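Side-chain contact in baculoviral IAP repeat-containing protein 2 (Homo sapiens, PDB 3M1D), which probably acts in apoptosis control and TNF-receptor signalling, its zinc-binding BIR1 domain being linked to recruitment by the adaptor TRAF2: residues V26-E30 with R31-R35. Residues are numbered along the deposited sequence; the frame is centred on the assembly and turned at random.
Sequences VPVSE and RSLAR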
loop_
_atom_site.group_PDB
_atom_site.type_symbol
_atom_site.label_atom_id
_atom_site.label_comp_id
_atom_site.label_asym_id
_atom_site.label_seq_id
_atom_site.Cartn_x
_atom_site.Cartn_y
_atom_site.Cartn_z
ATOM N N VAL A 26 1.099 0.549 14.053
ATOM C CA VAL A 26 1.101 -0.406 12.949
ATOM C C VAL A 26 2.518 -0.870 12.601
ATOM O O VAL A 26 3.413 -0.056 12.400
ATOM C CB VAL A 26 0.378 0.152 11.717
ATOM C CG1 VAL A 26 0.388 -0.871 10.587
ATOM C CG2 VAL A 26 -1.057 0.531 12.096
ATOM N N PRO A 27 2.721 -2.192 12.546
ATOM C CA PRO A 27 4.048 -2.809 12.439
ATOM C C PRO A 27 4.576 -2.906 11.014
ATOM O O PRO A 27 5.402 -3.770 10.749
ATOM C CB PRO A 27 3.825 -4.231 12.979
ATOM C CG PRO A 27 2.355 -4.341 13.304
ATOM C CD PRO A 27 1.657 -3.199 12.664
ATOM N N VAL A 28 4.092 -2.065 10.110
ATOM C CA VAL A 28 4.661 -1.995 8.772
ATOM C C VAL A 28 4.847 -0.523 8.408
ATOM O O VAL A 28 4.021 0.312 8.766
ATOM C CB VAL A 28 3.794 -2.726 7.718
ATOM C CG1 VAL A 28 3.523 -4.177 8.145
ATOM C CG2 VAL A 28 2.501 -1.979 7.472
ATOM N N SER A 29 5.941 -0.202 7.726
ATOM C CA SER A 29 6.235 1.185 7.401
ATOM C C SER A 29 5.271 1.758 6.361
ATOM O O SER A 29 4.815 1.059 5.451
ATOM C CB SER A 29 7.687 1.367 6.949
ATOM O OG SER A 29 7.862 1.001 5.596
ATOM N N GLU A 30 4.963 3.036 6.533
ATOM C CA GLU A 30 4.100 3.769 5.621
ATOM C C GLU A 30 4.760 3.911 4.256
ATOM O O GLU A 30 4.083 3.860 3.233
ATOM C CB GLU A 30 3.780 5.150 6.186
ATOM C CG GLU A 30 2.845 5.131 7.369
ATOM C CD GLU A 30 3.567 5.323 8.675
ATOM O OE1 GLU A 30 4.621 4.673 8.878
ATOM O OE2 GLU A 30 3.080 6.136 9.492
ATOM N N ARG A 31 6.079 4.085 4.242
ATOM C CA ARG A 31 6.800 4.186 2.984
ATOM C C ARG A 31 6.664 2.902 2.180
ATOM O O ARG A 31 6.446 2.948 0.977
ATOM C CB ARG A 31 8.275 4.507 3.211
ATOM C CG ARG A 31 8.515 5.794 3.985
ATOM C CD ARG A 31 9.945 6.286 3.792
ATOM N NE ARG A 31 10.476 6.956 4.979
ATOM C CZ ARG A 31 11.085 6.330 5.985
ATOM N NH1 ARG A 31 11.235 5.009 5.962
ATOM N NH2 ARG A 31 11.540 7.025 7.021
ATOM N N SER A 32 6.785 1.757 2.846
ATOM C CA SER A 32 6.660 0.485 2.145
ATOM C C SER A 32 5.240 0.302 1.613
ATOM O O SER A 32 5.043 -0.171 0.501
ATOM C CB SER A 32 7.069 -0.690 3.034
ATOM O OG SER A 32 6.103 -0.948 4.034
ATOM N N LEU A 33 4.253 0.702 2.402
ATOM C CA LEU A 33 2.877 0.626 1.956
ATOM C C LEU A 33 2.677 1.458 0.698
ATOM O O LEU A 33 2.161 0.955 -0.308
ATOM C CB LEU A 33 1.928 1.077 3.067
ATOM C CG LEU A 33 1.845 0.036 4.182
ATOM C CD1 LEU A 33 1.168 0.605 5.415
ATOM C CD2 LEU A 33 1.105 -1.220 3.676
ATOM N N ALA A 34 3.114 2.718 0.750
ATOM C CA ALA A 34 2.943 3.650 -0.358
ATOM C C ALA A 34 3.693 3.192 -1.607
ATOM O O ALA A 34 3.189 3.317 -2.735
ATOM C CB ALA A 34 3.388 5.063 0.055
ATOM N N ARG A 35 4.893 2.657 -1.405
ATOM C CA ARG A 35 5.680 2.112 -2.504
ATOM C C ARG A 35 4.984 0.922 -3.151
ATOM O O ARG A 35 5.125 0.702 -4.351
ATOM C CB ARG A 35 7.076 1.687 -2.028
ATOM C CG ARG A 35 7.944 2.838 -1.554
ATOM C CD ARG A 35 9.317 2.359 -1.078
ATOM N NE ARG A 35 10.042 3.418 -0.378
ATOM C CZ ARG A 35 11.181 3.237 0.284
ATOM N NH1 ARG A 35 11.733 2.030 0.339
ATOM N NH2 ARG A 35 11.770 4.262 0.894
HETATM O O HOH W 1 7.593 -2.669 6.149
#
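Two donors converge on the carbonyl oxygen of Ser29, both from the same face of its plane. The hydroxyl of Ser32 gives the shorter bond, 2.8 Å from OG to Ser29 O. Leu33 N lies 3.1 Å from Ser29 O and approaches the carbonyl less obliquely. The side chain of Ser29 accepts as well: as N-cap residue of the helix that starts at Glu30, it takes a bond on OG from Ser32 N over 3.0 Å, with the N-H pointing well at the oxygen (153°). A chi1 of 80° holds Ser29 OG between its own backbone N and carbonyl carbon, which turns OG toward Ser32 N. Ser32 has a similar torsion, and its hydroxyl thereby folds back along the helix toward the cap. A water donates to Ser32 OG over 3.1 Å and accepts a weak bond from Ser29 N, adding a weak water-mediated link between Ser29 N and Ser32 OG. One residue further on, Ala34 N bonds to Glu30 O at 2.9 Å and carries the helical pattern forward.

On the apolar side, Val28 and Leu33 run across each other at about a right angle, with Val28 CG2 resting 3.6 Å from Leu33 CD1. Leu33 also touches Tyr19, Trp59 and Pro65, so this pair joins the loop before the helix to the interior of the BIR fold, while Glu30 and Arg31 lie against Met16 of helix 9-17. Ser29 OG thus gives Ser32 N a side-chain acceptor in the first turn, while the carbonyl of Ser29 starts the regular i to i+4 pattern at Leu33 N, and the double grip on Ser29 O probably stiffens the passage from loop to helix.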